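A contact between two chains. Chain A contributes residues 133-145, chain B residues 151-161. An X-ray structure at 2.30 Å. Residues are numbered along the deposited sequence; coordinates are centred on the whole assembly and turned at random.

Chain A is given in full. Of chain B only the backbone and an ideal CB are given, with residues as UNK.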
# COMPACT_ATOMS: atom_id res chain seq x y z
N ASN A 133 4.67 -19.66 -11.77
CA ASN A 133 3.77 -18.60 -11.30
C ASN A 133 4.52 -17.51 -10.54
O ASN A 133 5.31 -17.80 -9.65
CB ASN A 133 2.72 -19.20 -10.36
CG ASN A 133 1.54 -18.28 -10.14
OD1 ASN A 133 1.70 -17.10 -9.80
ND2 ASN A 133 0.33 -18.81 -10.31
N VAL A 134 4.27 -16.25 -10.89
CA VAL A 134 4.92 -15.15 -10.19
C VAL A 134 3.94 -14.67 -9.13
O VAL A 134 2.86 -14.17 -9.48
CB VAL A 134 5.27 -14.01 -11.17
CG1 VAL A 134 5.83 -12.80 -10.42
CG2 VAL A 134 6.28 -14.50 -12.20
N SER A 135 4.27 -14.84 -7.85
CA SER A 135 3.35 -14.38 -6.79
C SER A 135 3.04 -12.92 -7.04
O SER A 135 3.95 -12.11 -7.23
CB SER A 135 3.98 -14.50 -5.40
OG SER A 135 4.43 -15.81 -5.12
N PRO A 136 1.74 -12.55 -7.06
CA PRO A 136 1.31 -11.17 -7.30
C PRO A 136 1.74 -10.20 -6.20
O PRO A 136 1.95 -9.01 -6.46
CB PRO A 136 -0.21 -11.31 -7.43
CG PRO A 136 -0.52 -12.48 -6.57
CD PRO A 136 0.59 -13.45 -6.87
N LEU A 137 1.86 -10.69 -4.97
CA LEU A 137 2.31 -9.85 -3.87
C LEU A 137 1.29 -8.87 -3.30
O LEU A 137 1.60 -8.16 -2.34
CB LEU A 137 3.59 -9.10 -4.29
CG LEU A 137 4.94 -9.71 -3.91
CD1 LEU A 137 4.87 -11.22 -3.99
CD2 LEU A 137 6.03 -9.16 -4.79
N GLY A 138 0.08 -8.81 -3.86
CA GLY A 138 -0.93 -7.92 -3.33
C GLY A 138 -0.91 -6.48 -3.82
O GLY A 138 0.05 -6.04 -4.46
N TYR A 139 -1.97 -5.73 -3.49
CA TYR A 139 -2.13 -4.35 -3.92
C TYR A 139 -1.13 -3.38 -3.31
O TYR A 139 -1.01 -2.23 -3.76
CB TYR A 139 -3.55 -3.85 -3.63
CG TYR A 139 -3.78 -3.40 -2.21
CD1 TYR A 139 -3.85 -4.32 -1.17
CD2 TYR A 139 -3.88 -2.06 -1.90
CE1 TYR A 139 -4.02 -3.91 0.16
CE2 TYR A 139 -4.05 -1.63 -0.59
CZ TYR A 139 -4.11 -2.55 0.44
OH TYR A 139 -4.25 -2.11 1.74
N ILE A 140 -0.39 -3.82 -2.30
CA ILE A 140 0.60 -2.93 -1.71
C ILE A 140 1.99 -3.20 -2.27
O ILE A 140 2.69 -2.28 -2.69
CB ILE A 140 0.62 -3.03 -0.15
CG1 ILE A 140 -0.72 -2.51 0.42
CG2 ILE A 140 1.77 -2.19 0.41
CD1 ILE A 140 -0.82 -2.60 1.94
N LEU A 141 2.39 -4.47 -2.33
CA LEU A 141 3.73 -4.81 -2.85
C LEU A 141 3.80 -5.13 -4.34
O LEU A 141 4.88 -5.09 -4.93
CB LEU A 141 4.30 -5.99 -2.08
CG LEU A 141 4.50 -5.77 -0.58
CD1 LEU A 141 4.91 -7.07 0.09
CD2 LEU A 141 5.55 -4.69 -0.38
N GLY A 142 2.66 -5.47 -4.93
CA GLY A 142 2.64 -5.83 -6.34
C GLY A 142 1.32 -5.59 -7.07
O GLY A 142 0.87 -4.45 -7.20
N ASP A 143 0.71 -6.68 -7.52
CA ASP A 143 -0.55 -6.63 -8.27
C ASP A 143 -0.49 -5.54 -9.34
O ASP A 143 -1.42 -4.75 -9.47
CB ASP A 143 -1.75 -6.38 -7.34
CG ASP A 143 -2.15 -7.62 -6.55
OD1 ASP A 143 -1.36 -8.60 -6.48
OD2 ASP A 143 -3.27 -7.62 -5.97
N GLU A 144 0.59 -5.48 -10.10
CA GLU A 144 0.69 -4.44 -11.14
C GLU A 144 -0.49 -4.47 -12.15
O GLU A 144 -1.00 -5.53 -12.49
CB GLU A 144 2.03 -4.56 -11.88
CG GLU A 144 3.24 -4.20 -11.03
CD GLU A 144 3.70 -5.33 -10.12
OE1 GLU A 144 4.64 -5.11 -9.33
OE2 GLU A 144 3.15 -6.45 -10.21
N GLY A 145 -0.91 -3.30 -12.60
CA GLY A 145 -2.00 -3.24 -13.57
C GLY A 145 -3.37 -3.67 -13.06
O GLY A 145 -4.34 -3.67 -13.83
N UNK B 151 10.95 1.07 1.17
CA UNK B 151 10.87 -0.33 1.51
C UNK B 151 9.91 -1.15 0.66
O UNK B 151 10.28 -2.21 0.16
CB UNK B 151 10.47 -0.46 2.98
N UNK B 152 8.67 -0.69 0.47
CA UNK B 152 7.76 -1.50 -0.34
C UNK B 152 8.18 -1.52 -1.81
O UNK B 152 8.05 -2.54 -2.48
CB UNK B 152 6.33 -0.97 -0.21
N UNK B 153 8.70 -0.40 -2.30
CA UNK B 153 9.16 -0.35 -3.68
C UNK B 153 10.30 -1.37 -3.82
O UNK B 153 10.29 -2.23 -4.70
CB UNK B 153 9.61 1.06 -4.07
N UNK B 154 11.27 -1.27 -2.92
CA UNK B 154 12.41 -2.16 -2.95
C UNK B 154 12.08 -3.66 -2.89
O UNK B 154 12.47 -4.42 -3.78
CB UNK B 154 13.33 -1.81 -1.78
N UNK B 155 11.37 -4.11 -1.85
CA UNK B 155 11.07 -5.53 -1.76
C UNK B 155 10.18 -5.99 -2.92
O UNK B 155 10.27 -7.14 -3.37
CB UNK B 155 10.40 -5.84 -0.42
N UNK B 156 9.35 -5.09 -3.44
CA UNK B 156 8.49 -5.45 -4.55
C UNK B 156 9.33 -5.85 -5.76
O UNK B 156 9.22 -6.97 -6.27
CB UNK B 156 7.55 -4.29 -4.90
N UNK B 157 10.19 -4.94 -6.20
CA UNK B 157 11.04 -5.22 -7.35
C UNK B 157 12.01 -6.36 -7.05
O UNK B 157 12.32 -7.18 -7.92
CB UNK B 157 11.81 -3.96 -7.76
N UNK B 158 12.49 -6.42 -5.82
CA UNK B 158 13.41 -7.48 -5.43
C UNK B 158 12.75 -8.85 -5.60
O UNK B 158 13.30 -9.76 -6.22
CB UNK B 158 13.87 -7.28 -3.98
N UNK B 159 11.54 -8.98 -5.06
CA UNK B 159 10.79 -10.21 -5.13
C UNK B 159 10.40 -10.60 -6.56
O UNK B 159 10.20 -11.77 -6.86
CB UNK B 159 9.53 -10.09 -4.27
N UNK B 160 10.32 -9.61 -7.44
CA UNK B 160 9.96 -9.88 -8.82
C UNK B 160 11.13 -9.88 -9.80
O UNK B 160 10.98 -9.59 -10.99
CB UNK B 160 8.93 -8.85 -9.28
N UNK B 161 12.31 -10.21 -9.27
CA UNK B 161 13.50 -10.29 -10.08
C UNK B 161 13.95 -9.06 -10.83
O UNK B 161 14.49 -9.18 -11.92
CB UNK B 161 13.30 -11.41 -11.10

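Chain B runs past the 133-145 segment of chain A as a helix that gives way near position 160; some of its positions meet chain A and others do not.

Position 151 has helical backbone angles and nothing of chain A within 5.5 Å of its ideal CB. Chain A therefore sets no preference; the residue is B:Gly151.

At position 152 the CA-to-CB bond points toward chain A, and the ideal CB lies 3.8 Å from A:Leu141 CD2. Beyond it are the carbonyl oxygen and the CG2 methyl of A:Ile140. A side chain with an aliphatic stem suits this site, whether it ends in a methyl group or in a polar head that can continue past the leucine. The residue is B:Arg152, whose CD packs 3.6 Å from A:Ile140 O and 4.0 Å from A:Ile140 CG2. Its guanidinium group finds hydrogen-bond partners elsewhere in the structure.

Positions 153 and 154 have no chain A atom near their ideal CB atoms, and many residues would be compatible; they are B:Leu153 and B:Phe154.

Position 155 points sideways, its ideal CB 5.0 Å from A:Leu141 CD2. A flexible or branched apolar side chain could bend back to cover that leucine; leucine, isoleucine or methionine would all be plausible. B:Ile155 does so, with its CD1 3.3 Å from A:Leu141 CD1, a tight apolar contact.

Position 156 is far more restrictive. Its ideal CB would stand 2.8 Å from A:Leu141 O, a clash, so glycine fits best although the backbone angles are ordinary helical ones. B:Gly156 lets the chains approach until its CA is 3.6 Å from A:Leu141 O. That carbonyl also accepts a hydrogen bond from water 2, at 2.8 Å from the water O, and the same water donates to B:Arg152 O, also at 2.8 Å, linking the two backbones.

Positions 157 and 158 again find nothing of chain A near their ideal CB atoms. They are B:Ser157, whose hydroxyl turns back to the carbonyls of its own helix, and B:Leu158.

Position 159 points toward chain A, with its ideal CB 3.7 Å from A:Leu137 CD2. This methyl surface favours an apolar residue, from alanine upward. B:Leu159 occupies it, its CB 3.7 Å from A:Leu137 CD2.

At position 160 the ideal CB points sideways, but a long side chain could pass between A:Val134 and A:Leu137 to reach A:Pro136 O and the carboxylate of A:Glu144. An apolar stem with a positively charged, donating end is indicated: lysine, or perhaps arginine. In B:Lys160, CD lies 4.1 Å from A:Val134 CG1 and CE 3.4 Å from A:Leu137 CD2. Its NZ donates to A:Pro136 O at 3.0 Å and forms a salt bridge with A:Glu144 OE2, also at 3.0 Å. The absence of a side chain at A:Gly142 matters here, because an ideal CB there would come within 3.0 Å of B:Lys160 NZ.

Position 161 has no chain A neighbour, but its positive phi by itself favours glycine; it is B:Gly161.

Chain B (151-161) GRLFIGSLLKG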
# COMPACT_ATOMS: atom_id res chain seq x y z
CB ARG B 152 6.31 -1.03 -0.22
CG ARG B 152 5.98 0.29 -0.86
CD ARG B 152 4.47 0.38 -1.11
NE ARG B 152 4.01 1.76 -1.07
CZ ARG B 152 3.95 2.56 -2.12
NH1 ARG B 152 4.31 2.12 -3.32
NH2 ARG B 152 3.53 3.81 -1.97
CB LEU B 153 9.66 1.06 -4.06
CG LEU B 153 8.61 2.17 -4.16
CD1 LEU B 153 9.29 3.50 -4.47
CD2 LEU B 153 7.59 1.84 -5.26
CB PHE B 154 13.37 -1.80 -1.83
CG PHE B 154 14.60 -2.66 -1.78
CD1 PHE B 154 15.57 -2.56 -2.77
CD2 PHE B 154 14.76 -3.59 -0.77
CE1 PHE B 154 16.69 -3.37 -2.73
CE2 PHE B 154 15.88 -4.40 -0.72
CZ PHE B 154 16.85 -4.29 -1.70
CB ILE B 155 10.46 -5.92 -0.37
CG1 ILE B 155 8.99 -5.59 -0.30
CG2 ILE B 155 11.19 -5.20 0.76
CD1 ILE B 155 8.13 -6.78 -0.64
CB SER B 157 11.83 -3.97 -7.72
OG SER B 157 12.59 -3.56 -6.61
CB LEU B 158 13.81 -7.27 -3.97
CG LEU B 158 14.79 -8.24 -3.33
CD1 LEU B 158 16.22 -7.84 -3.69
CD2 LEU B 158 14.60 -8.19 -1.83
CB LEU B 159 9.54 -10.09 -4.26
CG LEU B 159 9.48 -10.90 -2.97
CD1 LEU B 159 10.88 -11.28 -2.48
CD2 LEU B 159 8.72 -10.10 -1.93
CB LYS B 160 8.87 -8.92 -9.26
CG LYS B 160 7.65 -9.04 -8.35
CD LYS B 160 6.35 -8.96 -9.11
CE LYS B 160 5.21 -9.10 -8.13
NZ LYS B 160 3.87 -8.98 -8.79
O HOH W 1 6.88 -12.46 -6.41
O HOH W 2 6.76 -2.97 -4.97
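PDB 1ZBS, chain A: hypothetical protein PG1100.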